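Local structure of putative hydrolase YdeN (Bacillus subtilis, 1UXO) at residues H64-V70 with A90-I96. The protein probably acts as a serine hydrolase of the alpha/beta-hydrolase fold, in the RBBP9 family. The protein carries 2 engineered substitutions. Residues are numbered along the deposited sequence; the frame is centred on the assembly and turned at random. Where two conformers were deposited one is given.
Sequences HENTYLV and AALGGII. Engineered in segment 90-96: Ala-90 (natural residue Lys), Ala-91 (natural residue Gln).
The ring of Tyr-68 lies with one face over Gly-93. Gly-93 CA sits 4.0 Å from the ring centroid and 23° off the ring normal, so over the face but displaced from its centre, a CH-pi contact. Tyr-68 CG stands beside the backbone N (chi1 -61°), which turns the ring toward the corner at Gly-93. A beta carbon on Gly-93 would clash with Tyr-68 CZ. Tyr-68 OH is 2.7 Å from a water that also donates weakly to Gly-93 O. With an alanine here instead of Tyr-68, Gly-93 is likely to lose the ring that covers it, and the water its hydroxyl partner. Leu-69 CD1 meets Leu-92 CD1 at 3.8 Å, the two side chains crossing at a slant. Leu-69 shares its face of the sheet with Ile-95, whose CG2 lies 4.1 Å from Leu-69 CB. The strands run parallel. Leu-69 N donates to Gly-94 O at 2.9 Å, and Ile-96 N to Leu-69 O at 2.9 Å. Thr-67 O takes two weak bonds, from Gly-93 N and Gly-94 N, at the corner. The pair belongs to the beta-alpha-beta unit 67-72, 75-84, 92-98. Strand 6-10 flanks 67-72, and strand 128-136 flanks 92-98. Helix 177-188 covers the Tyr-68 face, with Phe-187 edge-to-face with the tyrosine.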
ATOM      1  N   HIS A  64      -6.481   9.435 -10.998  1.00 18.84           N
ATOM      2  CA  HIS A  64      -7.024  10.755 -10.934  1.00 18.95           C
ATOM      3  C   HIS A  64      -7.272  11.102  -9.458  1.00 17.28           C
ATOM      4  O   HIS A  64      -6.919  10.326  -8.568  1.00 14.10           O
ATOM      5  CB  HIS A  64      -8.292  10.806 -11.836  1.00 20.82           C
ATOM      6  CG  HIS A  64      -9.290   9.716 -11.559  1.00 25.53           C
ATOM      7  ND1 HIS A  64      -9.356   8.565 -12.322  1.00 31.50           N
ATOM      8  CD2 HIS A  64     -10.262   9.596 -10.612  1.00 26.58           C
ATOM      9  CE1 HIS A  64     -10.325   7.786 -11.852  1.00 31.89           C
ATOM     10  NE2 HIS A  64     -10.890   8.387 -10.819  1.00 29.86           N
ATOM     11  N   GLU A  65      -7.954  12.234  -9.220  1.00 16.35           N
ATOM     12  CA  GLU A  65      -8.228  12.783  -7.896  1.00 15.72           C
ATOM     13  C   GLU A  65      -9.185  11.919  -7.088  1.00 14.17           C
ATOM     14  O   GLU A  65      -9.300  12.084  -5.893  1.00 13.91           O
ATOM     15  CB  GLU A  65      -8.813  14.204  -8.045  0.50 16.86           C
ATOM     16  CG  GLU A  65      -9.877  14.312  -9.129  0.50 18.41           C
ATOM     17  CD  GLU A  65      -9.315  14.276 -10.570  0.50 20.05           C
ATOM     18  OE1 GLU A  65      -8.138  14.635 -10.797  0.50 21.47           O
ATOM     19  OE2 GLU A  65     -10.035  13.835 -11.493  0.50 23.48           O
ATOM     20  N   ASN A  66      -9.924  11.043  -7.751  1.00 13.13           N
ATOM     21  CA  ASN A  66     -10.766  10.079  -7.024  1.00 14.84           C
ATOM     22  C   ASN A  66     -10.253   8.628  -7.095  1.00 13.53           C
ATOM     23  O   ASN A  66     -11.028   7.672  -6.906  1.00 14.13           O
ATOM     24  CB  ASN A  66     -12.231  10.206  -7.469  1.00 15.91           C
ATOM     25  CG  ASN A  66     -12.803  11.630  -7.211  1.00 20.56           C
ATOM     26  OD1 ASN A  66     -13.151  12.358  -8.165  1.00 26.35           O
ATOM     27  ND2 ASN A  66     -12.845  12.034  -5.955  1.00 20.59           N
ATOM     28  N   THR A  67      -8.941   8.489  -7.274  1.00 11.26           N
ATOM     29  CA  THR A  67      -8.263   7.180  -7.208  1.00 11.87           C
ATOM     30  C   THR A  67      -7.574   7.021  -5.889  1.00 11.13           C
ATOM     31  O   THR A  67      -6.904   7.961  -5.408  1.00  9.56           O
ATOM     32  CB  THR A  67      -7.281   7.056  -8.351  1.00 12.27           C
ATOM     33  OG1 THR A  67      -7.966   7.317  -9.586  1.00 14.34           O
ATOM     34  CG2 THR A  67      -6.712   5.617  -8.519  1.00 13.89           C
ATOM     35  N   TYR A  68      -7.642   5.794  -5.348  1.00 10.43           N
ATOM     36  CA  TYR A  68      -7.034   5.472  -4.063  1.00 10.56           C
ATOM     37  C   TYR A  68      -6.237   4.203  -4.164  1.00  9.58           C
ATOM     38  O   TYR A  68      -6.667   3.231  -4.807  1.00 10.85           O
ATOM     39  CB  TYR A  68      -8.094   5.279  -2.983  1.00 11.85           C
ATOM     40  CG  TYR A  68      -8.927   6.509  -2.754  1.00 12.09           C
ATOM     41  CD1 TYR A  68      -8.675   7.371  -1.688  1.00 11.85           C
ATOM     42  CD2 TYR A  68      -9.953   6.827  -3.615  1.00 13.09           C
ATOM     43  CE1 TYR A  68      -9.432   8.533  -1.518  1.00 14.18           C
ATOM     44  CE2 TYR A  68     -10.703   7.991  -3.451  1.00 15.02           C
ATOM     45  CZ  TYR A  68     -10.435   8.825  -2.403  1.00 14.97           C
ATOM     46  OH  TYR A  68     -11.193   9.948  -2.247  1.00 19.24           O
ATOM     47  N   LEU A  69      -5.061   4.198  -3.572  1.00  9.22           N
ATOM     48  CA  LEU A  69      -4.186   3.043  -3.618  1.00  8.97           C
ATOM     49  C   LEU A  69      -4.005   2.472  -2.205  1.00  9.57           C
ATOM     50  O   LEU A  69      -3.582   3.185  -1.281  1.00 10.43           O
ATOM     51  CB  LEU A  69      -2.805   3.431  -4.198  1.00 10.00           C
ATOM     52  CG  LEU A  69      -2.748   4.291  -5.473  1.00  8.85           C
ATOM     53  CD1 LEU A  69      -1.317   4.689  -5.849  1.00 13.00           C
ATOM     54  CD2 LEU A  69      -3.412   3.479  -6.618  1.00 11.90           C
ATOM     55  N   VAL A  70      -4.290   1.193  -2.059  1.00  8.09           N
ATOM     56  CA  VAL A  70      -4.119   0.463  -0.819  1.00  8.20           C
ATOM     57  C   VAL A  70      -3.062  -0.592  -1.106  1.00  8.15           C
ATOM     58  O   VAL A  70      -3.234  -1.420  -1.988  1.00  8.04           O
ATOM     59  CB  VAL A  70      -5.425  -0.213  -0.382  1.00  8.38           C
ATOM     60  CG1 VAL A  70      -5.213  -1.110   0.888  1.00 10.53           C
ATOM     61  CG2 VAL A  70      -6.492   0.848  -0.171  1.00 10.09           C
ATOM     62  N   ALA A  90      -3.061  16.621 -10.660  1.00 21.87           N
ATOM     63  CA  ALA A  90      -3.464  16.846  -9.285  1.00 20.52           C
ATOM     64  C   ALA A  90      -3.229  15.550  -8.464  1.00 18.66           C
ATOM     65  O   ALA A  90      -3.081  14.464  -9.013  1.00 18.35           O
ATOM     66  CB  ALA A  90      -4.920  17.245  -9.219  1.00 21.05           C
ATOM     67  N   ALA A  91      -3.257  15.713  -7.156  1.00 16.91           N
ATOM     68  CA  ALA A  91      -2.983  14.621  -6.211  1.00 15.51           C
ATOM     69  C   ALA A  91      -4.034  13.530  -6.418  1.00 14.77           C
ATOM     70  O   ALA A  91      -5.192  13.810  -6.723  1.00 15.08           O
ATOM     71  CB  ALA A  91      -3.005  15.166  -4.772  1.00 14.15           C
ATOM     72  N   LEU A  92      -3.611  12.277  -6.310  1.00 12.89           N
ATOM     73  CA  LEU A  92      -4.545  11.187  -6.096  1.00 12.21           C
ATOM     74  C   LEU A  92      -5.368  11.360  -4.833  1.00 10.74           C
ATOM     75  O   LEU A  92      -5.022  12.116  -3.930  1.00 10.56           O
ATOM     76  CB  LEU A  92      -3.746   9.858  -6.022  1.00 12.24           C
ATOM     77  CG  LEU A  92      -2.886   9.503  -7.226  1.00 15.14           C
ATOM     78  CD1 LEU A  92      -2.448   8.091  -7.138  1.00 17.15           C
ATOM     79  CD2 LEU A  92      -3.557   9.791  -8.581  1.00 17.04           C
ATOM     80  N   GLY A  93      -6.505  10.668  -4.774  1.00 10.48           N
ATOM     81  CA  GLY A  93      -7.371  10.722  -3.626  1.00 10.10           C
ATOM     82  C   GLY A  93      -6.655  10.333  -2.340  1.00 10.82           C
ATOM     83  O   GLY A  93      -6.810  10.987  -1.326  1.00 10.96           O
ATOM     84  N   GLY A  94      -5.849   9.267  -2.397  1.00 11.31           N
ATOM     85  CA  GLY A  94      -5.118   8.860  -1.221  1.00 11.63           C
ATOM     86  C   GLY A  94      -4.439   7.541  -1.342  1.00 10.82           C
ATOM     87  O   GLY A  94      -4.625   6.801  -2.326  1.00 11.91           O
ATOM     88  N   ILE A  95      -3.622   7.265  -0.330  1.00 10.75           N
ATOM     89  CA  ILE A  95      -2.875   6.009  -0.199  1.00  9.64           C
ATOM     90  C   ILE A  95      -2.963   5.496   1.234  1.00  9.15           C
ATOM     91  O   ILE A  95      -3.002   6.271   2.230  1.00  8.95           O
ATOM     92  CB  ILE A  95      -1.384   6.170  -0.603  1.00 10.53           C
ATOM     93  CG1 ILE A  95      -0.639   7.150   0.300  1.00  9.27           C
ATOM     94  CG2 ILE A  95      -1.201   6.524  -2.064  1.00 10.05           C
ATOM     95  CD1 ILE A  95       0.853   7.288  -0.079  1.00 11.78           C
ATOM     96  N   ILE A  96      -3.074   4.183   1.349  1.00  8.51           N
ATOM     97  CA  ILE A  96      -3.009   3.524   2.617  1.00  8.65           C
ATOM     98  C   ILE A  96      -1.949   2.442   2.511  1.00  8.17           C
ATOM     99  O   ILE A  96      -2.018   1.581   1.625  1.00  9.40           O
ATOM    100  CB  ILE A  96      -4.344   2.925   2.988  1.00  9.49           C
ATOM    101  CG1 ILE A  96      -5.422   3.999   3.117  1.00 10.00           C
ATOM    102  CG2 ILE A  96      -4.252   2.229   4.307  1.00 10.69           C
ATOM    103  CD1 ILE A  96      -6.834   3.422   3.404  1.00 12.05           C
TER
HETATM  104  O   HOH W   1      -9.909  12.287  -1.659  1.00 30.24           O